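PDB 5B7H: LysR family transcriptional regulator from Vibrio vulnificus, which probably acts as a DNA-binding transcription factor of the LysR family, an OxyR-type regulator linked to hydrogen peroxide, of which this chain is the regulatory domain. Local coordinates for residues L58-R62 against H63-D67; S124-E127 against H128-A132. The protein carries 1 engineered substitution. All coordinates share one frame; numbering follows the deposited sequence. Where two conformers were deposited one is given.

Interaction 1: L58-R62 against H63-D67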
ATOM      1  N   LEU A  58       3.461   2.394  17.992  1.00  8.91           N
ATOM      2  CA  LEU A  58       3.801   2.924  19.319  1.00  9.35           C
ATOM      3  C   LEU A  58       4.187   1.792  20.289  1.00 10.25           C
ATOM      4  O   LEU A  58       5.127   1.932  21.092  1.00 10.91           O
ATOM      5  CB  LEU A  58       2.635   3.787  19.857  1.00 10.78           C
ATOM      6  CG  LEU A  58       2.606   5.187  19.190  1.00 16.53           C
ATOM      7  CD1 LEU A  58       1.227   5.812  19.472  1.00 16.89           C
ATOM      8  CD2 LEU A  58       3.759   6.082  19.708  1.00 19.86           C
ATOM      9  N   THR A  59       3.469   0.661  20.248  1.00 10.52           N
ATOM     10  CA  THR A  59       3.857  -0.471  21.095  1.00 13.47           C
ATOM     11  C   THR A  59       5.265  -0.962  20.749  1.00 12.45           C
ATOM     12  O   THR A  59       6.103  -1.162  21.643  1.00 12.66           O
ATOM     13  CB  THR A  59       2.846  -1.574  20.869  1.00 12.62           C
ATOM     14  OG1 THR A  59       1.538  -1.079  21.224  1.00 16.09           O
ATOM     15  CG2 THR A  59       3.212  -2.816  21.696  1.00 13.94           C
ATOM     16  N   ALA A  60       5.568  -1.078  19.446  1.00 10.26           N
ATOM     17  CA  ALA A  60       6.903  -1.507  19.063  1.00 11.26           C
ATOM     18  C   ALA A  60       7.961  -0.502  19.501  1.00 11.81           C
ATOM     19  O   ALA A  60       9.044  -0.897  19.972  1.00 12.24           O
ATOM     20  CB  ALA A  60       6.948  -1.660  17.542  1.00 11.78           C
ATOM     21  N   LEU A  61       7.646   0.805  19.421  1.00 10.03           N
ATOM     22  CA  LEU A  61       8.592   1.801  19.878  1.00 10.38           C
ATOM     23  C   LEU A  61       8.819   1.695  21.382  1.00 10.95           C
ATOM     24  O   LEU A  61       9.971   1.746  21.837  1.00 11.26           O
ATOM     25  CB  LEU A  61       8.055   3.196  19.527  1.00  9.30           C
ATOM     26  CG  LEU A  61       8.983   4.360  19.924  1.00  9.34           C
ATOM     27  CD1 LEU A  61      10.336   4.340  19.167  1.00 10.28           C
ATOM     28  CD2 LEU A  61       8.217   5.714  19.812  1.00  9.16           C
ATOM     29  N   ARG A  62       7.732   1.581  22.161  0.64 10.75           N
ATOM     30  CA  ARG A  62       7.859   1.439  23.615  0.64 11.52           C
ATOM     31  C   ARG A  62       8.743   0.254  23.941  0.64 13.85           C
ATOM     32  O   ARG A  62       9.619   0.331  24.832  0.64 12.46           O
ATOM     33  CB  ARG A  62       6.468   1.182  24.186  0.64 11.91           C
ATOM     34  CG  ARG A  62       5.684   2.470  24.386  0.64 14.44           C
ATOM     35  CD  ARG A  62       4.469   2.313  25.338  0.64 15.44           C
ATOM     36  NE  ARG A  62       3.568   1.205  25.036  0.64 17.36           N
ATOM     37  CZ  ARG A  62       2.592   1.222  24.116  0.64 26.91           C
ATOM     38  NH1 ARG A  62       2.340   2.309  23.383  0.64 23.14           N
ATOM     39  NH2 ARG A  62       1.848   0.140  23.945  0.64 26.73           N
ATOM     40  N   HIS A  63       8.530  -0.846  23.212  1.00 15.47           N
ATOM     41  CA  HIS A  63       9.209  -2.114  23.488  1.00 15.86           C
ATOM     42  C   HIS A  63      10.627  -2.159  22.913  1.00 17.14           C
ATOM     43  O   HIS A  63      11.287  -3.196  22.985  1.00 18.56           O
ATOM     44  CB  HIS A  63       8.372  -3.252  22.911  1.00 15.27           C
ATOM     45  CG  HIS A  63       7.109  -3.529  23.687  1.00 17.40           C
ATOM     46  ND1 HIS A  63       6.342  -4.649  23.471  1.00 35.66           N
ATOM     47  CD2 HIS A  63       6.491  -2.847  24.679  1.00 22.01           C
ATOM     48  CE1 HIS A  63       5.315  -4.657  24.305  1.00 30.06           C
ATOM     49  NE2 HIS A  63       5.385  -3.577  25.056  1.00 24.09           N
ATOM     50  N   GLY A  64      11.103  -1.074  22.300  1.00 13.93           N
ATOM     51  CA  GLY A  64      12.458  -1.027  21.810  1.00 14.65           C
ATOM     52  C   GLY A  64      12.689  -1.869  20.582  1.00 13.68           C
ATOM     53  O   GLY A  64      13.844  -2.130  20.223  1.00 16.37           O
ATOM     54  N   GLU A  65      11.613  -2.239  19.873  1.00 12.61           N
ATOM     55  CA  GLU A  65      11.696  -2.977  18.620  1.00 10.59           C
ATOM     56  C   GLU A  65      11.838  -2.063  17.411  1.00 11.88           C
ATOM     57  O   GLU A  65      12.143  -2.557  16.314  1.00 15.68           O
ATOM     58  CB  GLU A  65      10.446  -3.826  18.445  1.00 12.28           C
ATOM     59  CG  GLU A  65      10.443  -4.913  19.510  1.00 16.47           C
ATOM     60  CD  GLU A  65       9.116  -5.613  19.708  1.00 24.87           C
ATOM     61  OE1 GLU A  65       8.091  -5.173  19.118  1.00 24.24           O
ATOM     62  OE2 GLU A  65       9.125  -6.619  20.471  1.00 25.48           O
ATOM     63  N   LEU A  66      11.557  -0.768  17.568  1.00  9.86           N
ATOM     64  CA  LEU A  66      11.874   0.239  16.574  1.00  9.04           C
ATOM     65  C   LEU A  66      12.594   1.361  17.302  1.00  9.14           C
ATOM     66  O   LEU A  66      12.432   1.526  18.509  1.00 11.50           O
ATOM     67  CB  LEU A  66      10.599   0.800  15.925  1.00  8.94           C
ATOM     68  CG  LEU A  66       9.770  -0.276  15.211  1.00 10.61           C
ATOM     69  CD1 LEU A  66       8.387   0.297  14.768  1.00 11.78           C
ATOM     70  CD2 LEU A  66      10.538  -0.759  13.973  1.00 12.47           C
ATOM     71  N   ASP A  67      13.404   2.128  16.560  1.00  8.89           N
ATOM     72  CA  ASP A  67      14.117   3.292  17.102  1.00 12.22           C
ATOM     73  C   ASP A  67      13.322   4.581  16.974  1.00 10.54           C
ATOM     74  O   ASP A  67      13.426   5.435  17.834  1.00 10.36           O
ATOM     75  CB  ASP A  67      15.431   3.529  16.333  1.00 11.64           C
ATOM     76  CG  ASP A  67      16.430   2.428  16.541  1.00 20.67           C
ATOM     77  OD1 ASP A  67      16.817   2.230  17.718  1.00 24.74           O
ATOM     78  OD2 ASP A  67      16.844   1.746  15.573  1.00 15.68           O
TER

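Interaction 2: S124-E127 against H128-A132. Engineered in segment 124-127: Ser124 (natural residue Cys). With SO4 (sulfate ion), chain C.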
ATOM      1  N   SER A 124      -5.222   6.668  11.090  1.00 11.57           N
ATOM      2  CA  SER A 124      -5.217   8.064  11.508  1.00 11.70           C
ATOM      3  C   SER A 124      -5.732   9.019  10.428  1.00 10.70           C
ATOM      4  O   SER A 124      -6.193  10.128  10.782  1.00 11.57           O
ATOM      5  CB  SER A 124      -3.802   8.470  11.980  1.00 12.62           C
ATOM      6  OG  SER A 124      -2.932   8.430  10.854  1.00 12.27           O
ATOM      7  N   LEU A 125      -5.673   8.638   9.144  1.00  9.96           N
ATOM      8  CA  LEU A 125      -6.135   9.516   8.074  1.00  9.22           C
ATOM      9  C   LEU A 125      -7.567   9.962   8.303  1.00  9.21           C
ATOM     10  O   LEU A 125      -7.901  11.148   8.095  1.00  9.98           O
ATOM     11  CB  LEU A 125      -5.974   8.839   6.709  1.00  8.60           C
ATOM     12  CG  LEU A 125      -6.283   9.792   5.536  1.00 12.08           C
ATOM     13  CD1 LEU A 125      -5.108  10.796   5.404  1.00 15.98           C
ATOM     14  CD2 LEU A 125      -6.409   9.000   4.261  1.00 11.34           C
ATOM     15  N   THR A 126      -8.418   9.039   8.782  1.00 10.65           N
ATOM     16  CA  THR A 126      -9.827   9.395   8.977  1.00 11.19           C
ATOM     17  C   THR A 126     -10.023  10.437  10.075  1.00 11.88           C
ATOM     18  O   THR A 126     -10.693  11.448   9.849  1.00 13.62           O
ATOM     19  CB  THR A 126     -10.597   8.121   9.240  1.00 10.56           C
ATOM     20  OG1 THR A 126     -10.602   7.360   8.028  1.00 10.97           O
ATOM     21  CG2 THR A 126     -12.052   8.432   9.597  1.00 12.03           C
ATOM     22  N   GLU A 127      -9.409  10.244  11.260  1.00 10.91           N
ATOM     23  CA  GLU A 127      -9.643  11.241  12.312  1.00 16.11           C
ATOM     24  C   GLU A 127      -9.046  12.578  11.929  1.00 12.96           C
ATOM     25  O   GLU A 127      -9.637  13.626  12.188  1.00 13.67           O
ATOM     26  CB  GLU A 127      -9.071  10.799  13.661  1.00 25.65           C
ATOM     27  CG  GLU A 127      -7.733  10.119  13.563  1.00 45.07           C
ATOM     28  CD  GLU A 127      -7.269   9.495  14.875  1.00 52.32           C
ATOM     29  OE1 GLU A 127      -7.444  10.134  15.934  1.00 57.86           O
ATOM     30  OE2 GLU A 127      -6.773   8.342  14.843  1.00 51.50           O
ATOM     31  N   HIS A 128      -7.919  12.561  11.220  1.00 11.25           N
ATOM     32  CA  HIS A 128      -7.303  13.831  10.863  1.00 11.40           C
ATOM     33  C   HIS A 128      -8.068  14.540   9.762  1.00 11.13           C
ATOM     34  O   HIS A 128      -8.261  15.760   9.832  1.00 12.09           O
ATOM     35  CB  HIS A 128      -5.862  13.598  10.410  1.00 11.27           C
ATOM     36  CG  HIS A 128      -4.965  13.212  11.533  1.00 12.13           C
ATOM     37  ND1 HIS A 128      -3.825  12.469  11.355  1.00 12.20           N
ATOM     38  CD2 HIS A 128      -5.032  13.492  12.856  1.00 13.18           C
ATOM     39  CE1 HIS A 128      -3.248  12.258  12.526  1.00 13.30           C
ATOM     40  NE2 HIS A 128      -3.947  12.900  13.452  1.00 13.92           N
ATOM     41  N   ALA A 129      -8.523  13.812   8.754  1.00 11.75           N
ATOM     42  CA  ALA A 129      -9.198  14.507   7.657  1.00 11.69           C
ATOM     43  C   ALA A 129     -10.557  15.016   8.104  1.00 12.31           C
ATOM     44  O   ALA A 129     -10.946  16.134   7.765  1.00 12.47           O
ATOM     45  CB  ALA A 129      -9.381  13.533   6.486  1.00 11.70           C
ATOM     46  N   VAL A 130     -11.300  14.204   8.842  1.00 11.57           N
ATOM     47  CA  VAL A 130     -12.637  14.618   9.283  1.00 15.09           C
ATOM     48  C   VAL A 130     -12.550  15.869  10.162  1.00 15.23           C
ATOM     49  O   VAL A 130     -13.365  16.793  10.040  1.00 17.34           O
ATOM     50  CB  VAL A 130     -13.335  13.433   9.977  1.00 16.76           C
ATOM     51  CG1 VAL A 130     -14.563  13.836  10.731  1.00 19.69           C
ATOM     52  CG2 VAL A 130     -13.703  12.384   8.916  1.00 14.52           C
ATOM     53  N   SER A 131     -11.556  15.927  11.051  0.55 14.35           N
ATOM     54  CA  SER A 131     -11.466  17.099  11.915  0.55 15.66           C
ATOM     55  C   SER A 131     -10.902  18.309  11.180  0.55 16.92           C
ATOM     56  O   SER A 131     -11.402  19.423  11.352  0.55 17.94           O
ATOM     57  CB  SER A 131     -10.623  16.793  13.148  0.55 17.69           C
ATOM     58  OG  SER A 131      -9.371  16.279  12.774  0.55 18.89           O
ATOM     59  N   ALA A 132      -9.831  18.131  10.402  1.00 13.68           N
ATOM     60  CA  ALA A 132      -9.200  19.268   9.740  1.00 14.16           C
ATOM     61  C   ALA A 132     -10.107  19.853   8.669  1.00 16.12           C
ATOM     62  O   ALA A 132     -10.102  21.071   8.447  1.00 18.80           O
ATOM     63  CB  ALA A 132      -7.900  18.778   9.083  1.00 16.61           C
TER
HETATM   64  S   SO4 C 401      -3.153   5.422   8.445  1.00 16.69           S
HETATM   65  O1  SO4 C 401      -2.950   5.627   9.942  1.00 23.82           O
HETATM   66  O2  SO4 C 401      -4.333   6.245   8.076  1.00 14.54           O
HETATM   67  O3  SO4 C 401      -1.920   5.810   7.784  1.00 12.97           O
HETATM   68  O4  SO4 C 401      -3.411   4.018   8.207  1.00 21.18           O
HETATM   69  O   HOH W   1      -3.209  10.871   9.024  1.00 10.15           O

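Interaction 1: L58-R62 against H63-D67
The carbonyl oxygen of Ala60 takes two backbone N-H groups from the chain that turns back past it: Glu65 N lies 2.9 Å from Ala60 O, and Leu66 N makes a weak bond at 3.5 Å to the same Ala60 O. A second closure sits within the first, Gly64 N to Leu61 O at 3.1 Å, its donor far above the carbonyl plane, 68° out of it. The Glu65 and Gly64 bonds make a Schellman motif that ends helix 54-62; the weak Leu66 bond is an extra. Gly64 has the positive phi (73°) that turns the chain, a conformation most easily adopted by glycine, which has no CB. One residue earlier, His63 N still makes the regular helical bond to Thr59 O, at 2.9 Å.

On the outer side, Thr59 and His63 run alongside each other. Thr59 CG2 stands over one face of the imidazole in a CH-pi contact, 4.0 Å from the centroid of the His63 ring. With CG2 anti to the backbone N, the methyl points to this ring, while OG1 turns back to bond Thr55 O. Where the chain returns, the small Ala60 allows a close approach, its CB meeting Leu66 CD1 at 3.7 Å. Leu61 CD1 lies 3.5 Å from Asp67 O.

Arg199 fastens the turn from outside, donating to both Leu61 O and Leu66 O. Leu58 and Leu61 rest on Leu69 of strand 68-73, into which the loop leads. Leu66 touches Lys19 of neighbouring strand 16-22, and Asp67 pairs with Lys19 through backbone bonds, its OD2 also accepting from Lys19 N.

Interaction 2: S124-E127 against H128-A132
The imidazole of His128 lies beside Ser124 one helical turn earlier, with CE1 3.9 Å from Ser124 CB. Ser124 O and the carbonyl carbon of Glu127 approach the ring obliquely, whereas a water sits in its plane at the edge. This water is 2.9 Å from His128 ND1 and donates to Ser124 OG, so it bridges the two side chains. The ring's other nitrogen, NE2, is bonded to Pro74 O, and the two polar partners restrict its rotation about chi2. CG anti to the carbonyl carbon (chi1 -71°) swings the ring back toward Ser124, along the helix.

Ser124 is engineered, replacing a natural cysteine that is probably the peroxide-reactive one, as in other OxyR proteins. Its N and OG both donate to one sulfate oxygen, Ser124 N at 2.8 Å from O1, while Leu125 N reaches O2 of the same ion at 2.9 Å. Backbone N-H groups near the N-terminal end of a helix commonly hold anions, and the helix dipole probably favours it here; His123 and Thr25 complete the site. The sulfate probably came from the crystallisation liquor. The regulatory domain has the periplasmic-binding-protein type of fold, and helix 124-132 lies against its sheet: Leu125, His128 and Ala129 touch Phe90 of strand 81-95, and Ser124 and His128 touch Ala72 of strand 68-73.

Regular i to i+4 bonds run along the helix, including His128 N to Ser124 O at 3.0 Å. Glu127 O accepts from Ser131 N at 3.2 Å; in one of two deposited conformers Ser131 OG, between its backbone N and carbonyl carbon (chi1 54°), also donates to Glu127 O at 2.7 Å, a grip that may be part-time. One turn along from Thr126, Val130 CG2 lies 3.3 Å from Thr126 O.

Interactions 1 and 2 are local contacts on different helices: interaction 1 closes the C-terminal end of helix 54-62, whereas interaction 2 runs the length of helix 124-132, with an anion held near its N-terminal end. Their centres lie about 24 Å apart and their nearest atoms about 9 Å apart, so they do not touch, yet both lean on strand 68-73, through Leu69 and Ala72 respectively. Residues 58-67 form a partly buried turn, much of it exposed, where carbonyls are satisfied by returning N-H groups and an arginine. Residues 124-132 are mostly buried, and there N-H groups bind an anion while a water links polar side chains.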